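Local coordinates for N(G),N(G)-dimethylarginine dimethylaminohydrolase (Pseudomonas aeruginosa, PDB 3RHY), which hydrolyses N(omega)-methylated arginines, turning asymmetric dimethylarginine into citrulline and dimethylamine and monomethylarginine into citrulline and methylamine, at residues N209-M214 against G229-E234; A75-P80 against V104-A109; K3-R8 against C45-T50; R40-C45 against N204-N209; C70-A75 against H148-S153. All blocks are in the same frame, centred on the assembly; numbering follows the deposited sequence.

Contacts 1, 3 and 4 form one connected group, and contacts 2 and 5 another. Contact 4 lies about 7 Å from contact 1 and about 9 Å from contact 3, centre to centre; it shares N209 with the first and C45 with the second. R211 and D46 add a salt bridge between contacts 1 and 3, with NH1 3.0 Å from OD2. Contact 2 lies across the chain's centre from contacts 1 and 4; it shares A75 with contact 5, and E105 OE2 and H148 NE2, 2.8 Å apart, tie the two. Bound (4-chloropyridin-2-yl)methanol lies about 10 Å from the I206 side chain of contact 4, about 11 Å from the T78 side chain of contact 2 and about 14 Å from that of I213 in contact 1.

Contact 1 of 5, residues N209-M214 against G229-E234; sequences NERVIM and GYRVIE
Strands 211-215 and 231-235, joined through helix 219-228, form a beta-alpha-beta unit, and R211 to M214 pair in parallel register with R231 to E234. The short strand segments run 4.6 Å apart at 25°. V212 is gripped through both polar backbone atoms: its N donates to R231 O at 2.9 Å, while its O accepts from I233 N. M214 N then bonds to I233 O at 2.8 Å, and at the start of the paired strands R231 N makes only a weak bond to E210 O.

On the face carrying V212 and M214, V212 CG2 presses obliquely on the Y230 ring root, 3.5 Å from CG; this branch lies anti to the carbonyl carbon, and CG1 takes the place anti to N (chi1 173°). E210 OE1 approaches the same ring at its edge, 3.7 Å from CE1, while bonding to W207 and H172. M214 SD lies 3.6 Å from V232 CG1, and I225 of helix 219-228 covers V212, Y230 and V232.

On the opposite face, that of R211 and I213, I213 CG1 meets I233 CB, and both isoleucines touch A41 of helix 28-42. The R211 chain folds at chi2 (84°), bringing NH2 back to N209 O at 3.0 Å, in the guanidinium plane and on a carbonyl lone pair. With strand 206-208 antiparallel beside 211-215, the unit becomes the beta-beta-alpha-beta module of the pentein alpha/beta-propeller fold.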
# COMPACT_ATOMS: atom_id res chain seq x y z
N ASN A 209 -4.69 -10.42 8.64
CA ASN A 209 -5.07 -11.42 9.63
C ASN A 209 -5.05 -12.85 9.09
O ASN A 209 -6.05 -13.57 9.15
CB ASN A 209 -6.45 -11.08 10.21
CG ASN A 209 -6.48 -9.71 10.83
OD1 ASN A 209 -5.46 -9.24 11.34
ND2 ASN A 209 -7.64 -9.06 10.82
N GLU A 210 -3.89 -13.22 8.56
CA GLU A 210 -3.66 -14.55 8.00
C GLU A 210 -4.32 -14.78 6.64
O GLU A 210 -4.12 -15.84 6.03
CB GLU A 210 -4.08 -15.63 9.00
CG GLU A 210 -2.95 -16.57 9.37
CD GLU A 210 -1.67 -15.84 9.74
OE1 GLU A 210 -0.87 -15.53 8.83
OE2 GLU A 210 -1.48 -15.56 10.94
N ARG A 211 -5.11 -13.82 6.19
CA ARG A 211 -5.73 -13.91 4.87
C ARG A 211 -4.78 -13.13 3.98
O ARG A 211 -4.07 -12.24 4.45
CB ARG A 211 -7.09 -13.23 4.79
CG ARG A 211 -8.24 -13.95 5.46
CD ARG A 211 -8.30 -13.63 6.93
NE ARG A 211 -9.64 -13.85 7.46
CZ ARG A 211 -9.94 -13.81 8.75
NH1 ARG A 211 -11.19 -14.01 9.14
NH2 ARG A 211 -8.99 -13.59 9.65
N VAL A 212 -4.75 -13.48 2.70
CA VAL A 212 -3.91 -12.79 1.74
C VAL A 212 -4.81 -12.45 0.57
O VAL A 212 -5.23 -13.34 -0.16
CB VAL A 212 -2.76 -13.66 1.22
CG1 VAL A 212 -2.04 -12.94 0.09
CG2 VAL A 212 -1.78 -13.97 2.34
N ILE A 213 -5.12 -11.17 0.40
CA ILE A 213 -5.95 -10.75 -0.72
C ILE A 213 -5.03 -10.43 -1.89
O ILE A 213 -4.09 -9.64 -1.76
CB ILE A 213 -6.82 -9.51 -0.35
CG1 ILE A 213 -7.88 -9.91 0.69
CG2 ILE A 213 -7.49 -8.96 -1.61
CD1 ILE A 213 -8.61 -8.74 1.32
N MET A 214 -5.30 -11.05 -3.03
CA MET A 214 -4.48 -10.86 -4.21
C MET A 214 -5.32 -10.62 -5.45
O MET A 214 -6.50 -10.96 -5.49
CB MET A 214 -3.62 -12.10 -4.43
CG MET A 214 -4.44 -13.32 -4.84
SD MET A 214 -3.42 -14.77 -5.23
CE MET A 214 -2.64 -14.21 -6.79
N GLY A 229 0.50 -21.61 3.45
CA GLY A 229 -0.37 -21.72 4.61
C GLY A 229 -1.30 -20.54 4.82
O GLY A 229 -1.83 -20.36 5.92
N TYR A 230 -1.50 -19.75 3.78
CA TYR A 230 -2.38 -18.58 3.86
C TYR A 230 -3.72 -18.86 3.22
O TYR A 230 -3.84 -19.67 2.30
CB TYR A 230 -1.74 -17.38 3.14
CG TYR A 230 -0.46 -16.88 3.76
CD1 TYR A 230 -0.47 -16.18 4.97
CD2 TYR A 230 0.76 -17.13 3.15
CE1 TYR A 230 0.72 -15.75 5.55
CE2 TYR A 230 1.95 -16.71 3.73
CZ TYR A 230 1.93 -16.02 4.93
OH TYR A 230 3.12 -15.62 5.50
N ARG A 231 -4.75 -18.19 3.72
CA ARG A 231 -6.07 -18.32 3.15
C ARG A 231 -6.03 -17.26 2.07
O ARG A 231 -5.93 -16.07 2.38
CB ARG A 231 -7.14 -17.99 4.19
CG ARG A 231 -8.54 -17.94 3.62
CD ARG A 231 -8.96 -19.28 3.10
NE ARG A 231 -10.32 -19.24 2.59
CZ ARG A 231 -11.03 -20.32 2.28
NH1 ARG A 231 -10.50 -21.53 2.42
NH2 ARG A 231 -12.26 -20.19 1.80
N VAL A 232 -6.08 -17.68 0.81
CA VAL A 232 -6.03 -16.75 -0.31
C VAL A 232 -7.42 -16.28 -0.72
O VAL A 232 -8.37 -17.06 -0.78
CB VAL A 232 -5.34 -17.38 -1.56
CG1 VAL A 232 -5.51 -16.48 -2.78
CG2 VAL A 232 -3.86 -17.58 -1.29
N ILE A 233 -7.53 -14.99 -0.97
CA ILE A 233 -8.77 -14.40 -1.43
C ILE A 233 -8.36 -13.56 -2.62
O ILE A 233 -7.54 -12.65 -2.50
CB ILE A 233 -9.42 -13.49 -0.38
CG1 ILE A 233 -9.71 -14.28 0.90
CG2 ILE A 233 -10.72 -12.92 -0.95
CD1 ILE A 233 -10.43 -13.47 1.96
N GLU A 234 -8.90 -13.87 -3.79
CA GLU A 234 -8.54 -13.11 -4.96
C GLU A 234 -9.68 -12.22 -5.40
O GLU A 234 -10.84 -12.61 -5.38
CB GLU A 234 -8.09 -14.04 -6.09
CG GLU A 234 -8.97 -15.26 -6.28
CD GLU A 234 -8.19 -16.43 -6.86
OE1 GLU A 234 -7.49 -16.24 -7.88
OE2 GLU A 234 -8.28 -17.54 -6.30

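Contact 2 of 5, residues A75-P80 against V104-A109; sequences AIITRP and VERIEA
I77 packs its CG1 branch against V104 CG1 at 4.0 Å, the two side chains slanting across each other on the sheet face they share with R106. CG1 of I77 lies anti to the carbonyl carbon (chi1 -60°), which brings it back along the strand toward V104, while I77 CB rests 3.8 Å from R106 CB. R106 itself starts with CG wedged between backbone N and carbonyl carbon and turns again at chi3; its NH2 ends in a salt bridge with E93.

The opposite face carries I76 and E105, whose CG1 and CB meet at 4.0 Å. E105 bends at chi2 (-89°), directing its carboxylate away from I76 to K147 and H148. These pairs belong to parallel strands 75-77 and 104-106, one side of a three-stranded mixed sheet covered by helices 93-99 and 135-147. E105 N to A75 O and I77 N to E105 O, both 2.8 Å, set the register, and I107 N continues it to I77 O.

Beyond the strands, a water donates to T78 O and, at 2.7 Å, to I107 O, bridging the diverging chains. I107 CG1 settles 3.8 Å from T78 CA. R79 is extended from CG to NE, carrying its guanidinium to A109: A109 CB lies over one face of that group, toward its rim, 3.5 Å from R79 CZ. NH1 of R79 bonds to G111 O.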
# COMPACT_ATOMS: atom_id res chain seq x y z
N ALA A 75 0.52 7.60 13.66
CA ALA A 75 0.16 7.71 12.26
C ALA A 75 0.95 8.89 11.74
O ALA A 75 1.12 9.89 12.44
CB ALA A 75 -1.33 7.95 12.10
N ILE A 76 1.44 8.77 10.52
CA ILE A 76 2.22 9.84 9.93
C ILE A 76 1.60 10.29 8.62
O ILE A 76 1.48 9.49 7.69
CB ILE A 76 3.67 9.40 9.67
CG1 ILE A 76 4.26 8.85 10.97
CG2 ILE A 76 4.49 10.57 9.19
CD1 ILE A 76 5.28 7.77 10.78
N ILE A 77 1.18 11.55 8.57
CA ILE A 77 0.59 12.12 7.37
C ILE A 77 1.78 12.37 6.45
O ILE A 77 2.76 13.03 6.84
CB ILE A 77 -0.11 13.48 7.66
CG1 ILE A 77 -1.24 13.30 8.69
CG2 ILE A 77 -0.64 14.08 6.38
CD1 ILE A 77 -2.41 12.47 8.21
N THR A 78 1.71 11.84 5.24
CA THR A 78 2.78 11.98 4.26
C THR A 78 2.59 13.24 3.43
O THR A 78 1.85 14.14 3.81
CB THR A 78 2.84 10.75 3.33
OG1 THR A 78 1.61 10.64 2.59
CG2 THR A 78 3.05 9.49 4.14
N ARG A 79 3.28 13.30 2.30
CA ARG A 79 3.20 14.44 1.39
C ARG A 79 3.56 13.91 0.01
O ARG A 79 4.72 13.85 -0.35
CB ARG A 79 4.18 15.53 1.83
CG ARG A 79 4.04 16.85 1.08
CD ARG A 79 4.80 17.99 1.78
NE ARG A 79 4.78 19.23 1.01
CZ ARG A 79 5.56 19.48 -0.03
NH1 ARG A 79 6.44 18.57 -0.43
NH2 ARG A 79 5.45 20.62 -0.69
N PRO A 80 2.54 13.52 -0.78
CA PRO A 80 2.69 12.98 -2.13
C PRO A 80 3.59 13.76 -3.07
O PRO A 80 3.65 14.99 -3.02
CB PRO A 80 1.26 12.93 -2.63
CG PRO A 80 0.50 12.60 -1.40
CD PRO A 80 1.12 13.53 -0.39
N VAL A 104 -0.41 11.76 16.08
CA VAL A 104 -0.23 12.05 14.66
C VAL A 104 1.02 12.88 14.40
O VAL A 104 1.28 13.87 15.09
CB VAL A 104 -1.45 12.79 14.07
CG1 VAL A 104 -1.14 13.26 12.66
CG2 VAL A 104 -2.66 11.87 14.05
N GLU A 105 1.78 12.47 13.39
CA GLU A 105 3.00 13.16 12.97
C GLU A 105 2.82 13.46 11.48
O GLU A 105 1.84 13.03 10.87
CB GLU A 105 4.22 12.25 13.16
CG GLU A 105 4.39 11.72 14.59
CD GLU A 105 5.22 12.64 15.46
OE1 GLU A 105 5.54 13.75 15.01
OE2 GLU A 105 5.54 12.25 16.60
N ARG A 106 3.75 14.21 10.89
CA ARG A 106 3.63 14.52 9.48
C ARG A 106 4.93 14.90 8.79
O ARG A 106 5.92 15.28 9.43
CB ARG A 106 2.59 15.63 9.26
CG ARG A 106 2.90 16.96 9.94
CD ARG A 106 1.83 18.00 9.57
NE ARG A 106 0.49 17.54 9.90
CZ ARG A 106 0.05 17.35 11.14
NH1 ARG A 106 0.86 17.59 12.17
NH2 ARG A 106 -1.18 16.90 11.36
N ILE A 107 4.92 14.79 7.46
CA ILE A 107 6.08 15.12 6.63
C ILE A 107 5.94 16.58 6.18
O ILE A 107 4.88 16.98 5.70
CB ILE A 107 6.14 14.20 5.39
CG1 ILE A 107 6.21 12.74 5.83
CG2 ILE A 107 7.34 14.56 4.53
CD1 ILE A 107 7.48 12.38 6.57
N GLU A 108 7.01 17.35 6.32
CA GLU A 108 7.00 18.77 5.96
C GLU A 108 7.77 19.05 4.67
O GLU A 108 8.73 18.36 4.34
CB GLU A 108 7.61 19.59 7.10
CG GLU A 108 6.89 19.42 8.43
CD GLU A 108 5.49 20.03 8.43
OE1 GLU A 108 4.80 19.94 7.39
OE2 GLU A 108 5.08 20.59 9.47
N ALA A 109 7.34 20.07 3.93
CA ALA A 109 8.02 20.43 2.69
C ALA A 109 9.46 20.78 3.03
O ALA A 109 9.74 21.22 4.16
CB ALA A 109 7.32 21.61 2.04
O HOH W 1 2.23 16.46 5.66

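Contact 3 of 5, residues K3-R8 against C45-T50; sequences KHIIAR and CDVDIT
At the edge of a three-stranded mixed sheet, H4 of strand 4-8 and D48 of strand 48-52 join by a histidine-carboxylate hydrogen bond. H4 ND1 donates to D48 OD1 at 2.6 Å with an N-H...O angle of 166°. The oxygen uses its syn lone pair and lies in the imidazole plane; ring and carboxylate are only 16° from coplanar. D48 reaches it with CG between backbone N and carbonyl carbon (chi1 46°). K3 CB covers the ring centre on one face, which, together with the hydrogen bond, would limit the imidazole's freedom to turn.

The backbones pair in parallel: K3 O accepts from D48 N, I5 N donates to D48 O, T50 N to I5 O at 2.8 Å, and A7 N to T50 O. Along its other edge, strand 4-8 pairs antiparallel with strand 252-253, where K3 and H4 both face F254 in a classic beta bulge.

A water bonds to T50 OG1 at 2.7 Å and lies 2.8 Å from D48 OD1, on the H4 side of the sheet. The other face is apolar: I5 CG1 touches V47 CG2 at 3.5 Å, and I5 CB meets I49 CG1 at 4.0 Å, with L42 of helix 28-42 packed on both isoleucines.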
# COMPACT_ATOMS: atom_id res chain seq x y z
N LYS A 3 -7.04 -4.42 13.08
CA LYS A 3 -8.39 -4.21 13.62
C LYS A 3 -9.15 -3.25 12.72
O LYS A 3 -10.38 -3.30 12.66
CB LYS A 3 -8.36 -3.57 15.01
CG LYS A 3 -7.92 -4.43 16.18
CD LYS A 3 -7.98 -3.60 17.46
CE LYS A 3 -7.42 -4.35 18.67
NZ LYS A 3 -5.94 -4.58 18.55
N HIS A 4 -8.42 -2.37 12.04
CA HIS A 4 -9.07 -1.35 11.22
C HIS A 4 -8.61 -1.18 9.78
O HIS A 4 -7.42 -1.26 9.47
CB HIS A 4 -8.93 0.00 11.92
CG HIS A 4 -9.26 -0.05 13.38
ND1 HIS A 4 -10.52 -0.36 13.84
CD2 HIS A 4 -8.49 0.13 14.48
CE1 HIS A 4 -10.51 -0.38 15.16
NE2 HIS A 4 -9.29 -0.08 15.57
N ILE A 5 -9.58 -0.90 8.92
CA ILE A 5 -9.32 -0.68 7.51
C ILE A 5 -9.91 0.67 7.14
O ILE A 5 -11.00 1.01 7.59
CB ILE A 5 -10.02 -1.73 6.61
CG1 ILE A 5 -9.51 -3.14 6.92
CG2 ILE A 5 -9.80 -1.37 5.14
CD1 ILE A 5 -8.02 -3.35 6.63
N ILE A 6 -9.18 1.44 6.33
CA ILE A 6 -9.68 2.72 5.84
C ILE A 6 -9.57 2.61 4.33
O ILE A 6 -8.55 2.16 3.80
CB ILE A 6 -8.82 3.93 6.31
CG1 ILE A 6 -8.97 4.13 7.82
CG2 ILE A 6 -9.27 5.17 5.58
CD1 ILE A 6 -8.03 5.17 8.39
N ALA A 7 -10.63 3.02 3.63
CA ALA A 7 -10.66 2.97 2.19
C ALA A 7 -11.47 4.17 1.72
O ALA A 7 -12.11 4.84 2.53
CB ALA A 7 -11.33 1.67 1.73
N ARG A 8 -11.43 4.46 0.43
CA ARG A 8 -12.20 5.58 -0.09
C ARG A 8 -12.80 5.21 -1.42
O ARG A 8 -12.12 4.69 -2.30
CB ARG A 8 -11.33 6.84 -0.25
CG ARG A 8 -12.17 8.07 -0.65
CD ARG A 8 -11.33 9.28 -1.04
NE ARG A 8 -10.64 9.89 0.09
CZ ARG A 8 -11.22 10.64 1.02
NH1 ARG A 8 -12.53 10.88 0.97
NH2 ARG A 8 -10.50 11.14 2.01
N CYS A 45 -12.44 -10.32 6.94
CA CYS A 45 -11.17 -10.42 7.64
C CYS A 45 -11.15 -10.02 9.11
O CYS A 45 -10.08 -9.75 9.67
CB CYS A 45 -10.13 -9.64 6.84
SG CYS A 45 -9.97 -10.26 5.13
N ASP A 46 -12.32 -10.00 9.74
CA ASP A 46 -12.44 -9.64 11.15
C ASP A 46 -11.77 -8.30 11.48
O ASP A 46 -10.92 -8.20 12.37
CB ASP A 46 -11.86 -10.75 12.05
CG ASP A 46 -12.71 -12.02 12.04
OD1 ASP A 46 -13.93 -11.94 12.30
OD2 ASP A 46 -12.14 -13.11 11.80
N VAL A 47 -12.16 -7.27 10.73
CA VAL A 47 -11.66 -5.92 10.91
C VAL A 47 -12.86 -5.03 10.61
O VAL A 47 -13.81 -5.49 9.97
CB VAL A 47 -10.54 -5.55 9.89
CG1 VAL A 47 -9.25 -6.28 10.23
CG2 VAL A 47 -11.00 -5.91 8.47
N ASP A 48 -12.85 -3.80 11.09
CA ASP A 48 -13.95 -2.92 10.73
C ASP A 48 -13.42 -2.08 9.58
O ASP A 48 -12.21 -1.90 9.44
CB ASP A 48 -14.42 -2.04 11.90
CG ASP A 48 -13.29 -1.39 12.67
OD1 ASP A 48 -12.36 -0.84 12.05
OD2 ASP A 48 -13.36 -1.40 13.92
N ILE A 49 -14.33 -1.61 8.74
CA ILE A 49 -13.96 -0.81 7.58
C ILE A 49 -14.54 0.59 7.63
O ILE A 49 -15.75 0.76 7.79
CB ILE A 49 -14.45 -1.50 6.28
CG1 ILE A 49 -13.83 -2.90 6.17
CG2 ILE A 49 -14.11 -0.64 5.07
CD1 ILE A 49 -14.40 -3.73 5.04
N THR A 50 -13.69 1.60 7.50
CA THR A 50 -14.13 2.99 7.48
C THR A 50 -14.00 3.40 6.03
O THR A 50 -12.90 3.68 5.54
CB THR A 50 -13.24 3.88 8.35
OG1 THR A 50 -13.35 3.47 9.71
CG2 THR A 50 -13.67 5.34 8.23
O HOH W 2 -11.86 1.26 10.20

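Contact 4 of 5, residues R40-C45 against N204-N209; sequences RALQTC and NCIWVN
V208 of strand 206-208 uses both methyls, one on L42 of helix 28-42 and one on C45 in the turn that follows. The side chain divides at its CB: CG1, anti to the backbone N (chi1 -175°), lies 3.6 Å from C45 CB and 4.1 Å from C45 SG, whereas CG2, anti to the carbonyl carbon, goes to L42, 4.1 Å from CD2. The L42 and V208 side chains cross at about a right angle, and CD2 is the leucine methyl that meets the valine. That methyl also lies 4.4 Å from I206 CD1, bridging two residues whose side chains project from the same side of the strand.

The polar link comes from N209, immediately after the strand. Its ND2 donates to C45 O at 2.8 Å, almost in line with the carbonyl bond (C=O...N angle 177°), and the oxygen lies within 3° of the amide plane. With OD1 taken by F2 N, the amide is held from both ends, which fixes its rotation.

C45 closes a type I turn beginning at L42. A41 O accepts from both T44 N and T44 OG1, the hydroxyl at 2.9 Å. All five touching residues are buried. L42 touches I213 of strand 211-215, I49 of strand 48-52 and I5 of strand 4-8, so it lies between the sheet of strands 206-208 and 211-215 and the sheet of strands 4-8 and 48-52, while A41 extends the cover to I233 of strand 231-235.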
# COMPACT_ATOMS: atom_id res chain seq x y z
N ARG A 40 -15.88 -5.99 0.14
CA ARG A 40 -16.55 -7.19 0.61
C ARG A 40 -15.57 -8.26 1.04
O ARG A 40 -15.81 -8.97 2.02
CB ARG A 40 -17.50 -7.70 -0.47
CG ARG A 40 -18.54 -6.66 -0.86
CD ARG A 40 -19.61 -7.22 -1.76
NE ARG A 40 -20.32 -8.31 -1.10
CZ ARG A 40 -21.33 -8.98 -1.64
NH1 ARG A 40 -21.76 -8.68 -2.86
NH2 ARG A 40 -21.90 -9.97 -0.96
N ALA A 41 -14.45 -8.38 0.34
CA ALA A 41 -13.44 -9.37 0.70
C ALA A 41 -12.86 -8.99 2.06
O ALA A 41 -12.68 -9.84 2.94
CB ALA A 41 -12.33 -9.41 -0.35
N LEU A 42 -12.56 -7.71 2.24
CA LEU A 42 -12.01 -7.23 3.50
C LEU A 42 -13.05 -7.38 4.60
O LEU A 42 -12.71 -7.49 5.77
CB LEU A 42 -11.59 -5.75 3.36
CG LEU A 42 -10.30 -5.49 2.57
CD1 LEU A 42 -10.16 -4.01 2.25
CD2 LEU A 42 -9.11 -5.97 3.38
N GLN A 43 -14.33 -7.41 4.22
CA GLN A 43 -15.41 -7.56 5.18
C GLN A 43 -15.39 -8.90 5.91
O GLN A 43 -16.08 -9.07 6.92
CB GLN A 43 -16.77 -7.39 4.49
CG GLN A 43 -17.33 -5.98 4.51
CD GLN A 43 -18.60 -5.84 3.68
OE1 GLN A 43 -18.55 -5.69 2.47
NE2 GLN A 43 -19.75 -5.91 4.35
N THR A 44 -14.60 -9.85 5.41
CA THR A 44 -14.52 -11.17 6.04
C THR A 44 -13.24 -11.37 6.83
O THR A 44 -12.98 -12.46 7.33
CB THR A 44 -14.56 -12.33 5.00
OG1 THR A 44 -13.34 -12.33 4.24
CG2 THR A 44 -15.74 -12.17 4.05
N CYS A 45 -12.44 -10.32 6.94
CA CYS A 45 -11.17 -10.42 7.64
C CYS A 45 -11.15 -10.02 9.11
O CYS A 45 -10.08 -9.75 9.67
CB CYS A 45 -10.13 -9.64 6.84
SG CYS A 45 -9.97 -10.26 5.13
N ASN A 204 2.11 -7.59 -5.78
CA ASN A 204 1.45 -6.65 -4.88
C ASN A 204 0.25 -7.36 -4.27
O ASN A 204 -0.80 -7.49 -4.89
CB ASN A 204 0.98 -5.41 -5.64
CG ASN A 204 0.32 -4.37 -4.72
OD1 ASN A 204 0.49 -3.16 -4.90
ND2 ASN A 204 -0.46 -4.84 -3.75
N CYS A 205 0.43 -7.83 -3.03
CA CYS A 205 -0.61 -8.53 -2.29
C CYS A 205 -0.67 -7.98 -0.88
O CYS A 205 0.28 -7.37 -0.40
CB CYS A 205 -0.29 -10.03 -2.22
SG CYS A 205 -0.44 -10.89 -3.79
N ILE A 206 -1.79 -8.21 -0.20
CA ILE A 206 -1.90 -7.72 1.16
C ILE A 206 -2.27 -8.80 2.16
O ILE A 206 -3.22 -9.55 1.96
CB ILE A 206 -2.92 -6.57 1.30
CG1 ILE A 206 -4.30 -7.02 0.81
CG2 ILE A 206 -2.41 -5.36 0.56
CD1 ILE A 206 -5.40 -6.02 1.08
N TRP A 207 -1.50 -8.85 3.23
CA TRP A 207 -1.75 -9.79 4.30
C TRP A 207 -2.75 -9.08 5.22
O TRP A 207 -2.57 -7.90 5.53
CB TRP A 207 -0.46 -10.08 5.06
CG TRP A 207 -0.63 -10.98 6.24
CD1 TRP A 207 -0.53 -12.35 6.26
CD2 TRP A 207 -0.94 -10.59 7.59
NE1 TRP A 207 -0.76 -12.82 7.53
CE2 TRP A 207 -1.01 -11.77 8.37
CE3 TRP A 207 -1.17 -9.35 8.21
CZ2 TRP A 207 -1.30 -11.75 9.74
CZ3 TRP A 207 -1.46 -9.33 9.58
CH2 TRP A 207 -1.52 -10.52 10.32
N VAL A 208 -3.80 -9.79 5.62
CA VAL A 208 -4.80 -9.24 6.52
C VAL A 208 -5.29 -10.35 7.45
O VAL A 208 -6.16 -11.13 7.10
CB VAL A 208 -6.02 -8.64 5.75
CG1 VAL A 208 -6.98 -7.97 6.72
CG2 VAL A 208 -5.55 -7.62 4.72
N ASN A 209 -4.69 -10.42 8.64
CA ASN A 209 -5.07 -11.42 9.63
C ASN A 209 -5.05 -12.85 9.09
O ASN A 209 -6.05 -13.57 9.15
CB ASN A 209 -6.45 -11.08 10.21
CG ASN A 209 -6.48 -9.71 10.83
OD1 ASN A 209 -5.46 -9.24 11.34
ND2 ASN A 209 -7.64 -9.06 10.82

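Contact 5 of 5, residues C70-A75 against H148-S153; sequences CTSRCA and HGLSGS
R73 lays its extended side chain alongside H148-L150, its guanidinium turned edge-on to the backbone and flat to L150. NH1 donates to H148 O at 2.8 Å with an N-H...O angle of 164°; the oxygen lies near the guanidinium plane and is approached on a lone pair in its own carbonyl plane. G149 CA borders the same edge, 3.2 Å from NH1, while L150 CD2 sits over one face toward the rim, 4.0 Å from NE. The other leucine methyl, CD1, crosses to T71, 3.8 Å from OG1.

The H148 ring faces C74 instead. C74 SG stands over that face, 3.7 Å from the ring centroid and 22° off its normal, in a sulfur-aromatic contact; set between the backbone N and carbonyl carbon of C74 (chi1 70°), the sulfur is turned onto the ring. At its far end, H148 NE2 bonds to E105.

The loop joining strands 68-70 and 75-77 is braced from within. T71 OG1 accepts from R73 N at 3.1 Å, an ST turn, and a T71 N to C74 O backbone bond closes the loop. One charged hydrogen bond, a sulfur over a ring and a leucine against a cation thus join this loop to the link between helix 135-147 and strand 151-156, and the E105 carboxylate, though shared with K147, might favour a protonated H148.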
# COMPACT_ATOMS: atom_id res chain seq x y z
N CYS A 70 0.18 4.26 8.62
CA CYS A 70 -0.37 3.94 9.93
C CYS A 70 0.45 2.85 10.60
O CYS A 70 0.53 1.72 10.11
CB CYS A 70 -1.82 3.48 9.80
SG CYS A 70 -2.88 4.71 9.04
N THR A 71 1.08 3.21 11.71
CA THR A 71 1.88 2.25 12.44
C THR A 71 1.12 1.82 13.69
O THR A 71 -0.03 2.21 13.89
CB THR A 71 3.25 2.84 12.85
OG1 THR A 71 3.08 3.73 13.96
CG2 THR A 71 3.86 3.60 11.68
N SER A 72 1.78 1.04 14.53
CA SER A 72 1.19 0.55 15.76
C SER A 72 1.37 1.54 16.91
O SER A 72 0.76 1.38 17.97
CB SER A 72 1.84 -0.77 16.15
OG SER A 72 3.23 -0.57 16.33
N ARG A 73 2.20 2.56 16.70
CA ARG A 73 2.46 3.55 17.73
C ARG A 73 2.08 4.98 17.35
O ARG A 73 1.98 5.84 18.22
CB ARG A 73 3.93 3.49 18.15
CG ARG A 73 4.31 2.14 18.73
CD ARG A 73 5.76 2.08 19.15
NE ARG A 73 6.13 0.71 19.50
CZ ARG A 73 7.36 0.30 19.80
NH1 ARG A 73 8.36 1.17 19.79
NH2 ARG A 73 7.58 -0.98 20.08
N CYS A 74 1.87 5.23 16.06
CA CYS A 74 1.50 6.56 15.60
C CYS A 74 1.14 6.52 14.13
O CYS A 74 1.40 5.53 13.44
CB CYS A 74 2.64 7.56 15.79
SG CYS A 74 4.04 7.29 14.69
N ALA A 75 0.52 7.60 13.66
CA ALA A 75 0.16 7.71 12.26
C ALA A 75 0.95 8.89 11.74
O ALA A 75 1.12 9.89 12.44
CB ALA A 75 -1.33 7.95 12.10
N HIS A 148 9.63 6.93 17.89
CA HIS A 148 8.62 6.11 18.55
C HIS A 148 9.05 4.66 18.76
O HIS A 148 8.22 3.76 18.79
CB HIS A 148 7.32 6.13 17.75
CG HIS A 148 6.72 7.50 17.60
ND1 HIS A 148 5.39 7.76 17.88
CD2 HIS A 148 7.25 8.66 17.17
CE1 HIS A 148 5.13 9.03 17.62
NE2 HIS A 148 6.24 9.60 17.19
N GLY A 149 10.36 4.45 18.90
CA GLY A 149 10.86 3.11 19.13
C GLY A 149 10.86 2.20 17.92
O GLY A 149 11.26 1.03 18.01
N LEU A 150 10.40 2.72 16.78
CA LEU A 150 10.37 1.94 15.55
C LEU A 150 11.65 2.24 14.77
O LEU A 150 12.48 3.04 15.22
CB LEU A 150 9.14 2.32 14.72
CG LEU A 150 7.78 2.18 15.41
CD1 LEU A 150 6.70 2.77 14.53
CD2 LEU A 150 7.49 0.71 15.72
N SER A 151 11.84 1.60 13.63
CA SER A 151 13.04 1.84 12.84
C SER A 151 12.71 1.91 11.35
O SER A 151 11.63 1.50 10.93
CB SER A 151 14.07 0.74 13.10
OG SER A 151 13.60 -0.53 12.68
N GLY A 152 13.64 2.44 10.57
CA GLY A 152 13.41 2.54 9.14
C GLY A 152 14.71 2.62 8.37
O GLY A 152 15.75 2.97 8.93
N SER A 153 14.65 2.29 7.08
CA SER A 153 15.83 2.34 6.23
C SER A 153 15.39 2.59 4.80
O SER A 153 14.25 2.31 4.43
CB SER A 153 16.63 1.02 6.32
OG SER A 153 15.86 -0.09 5.89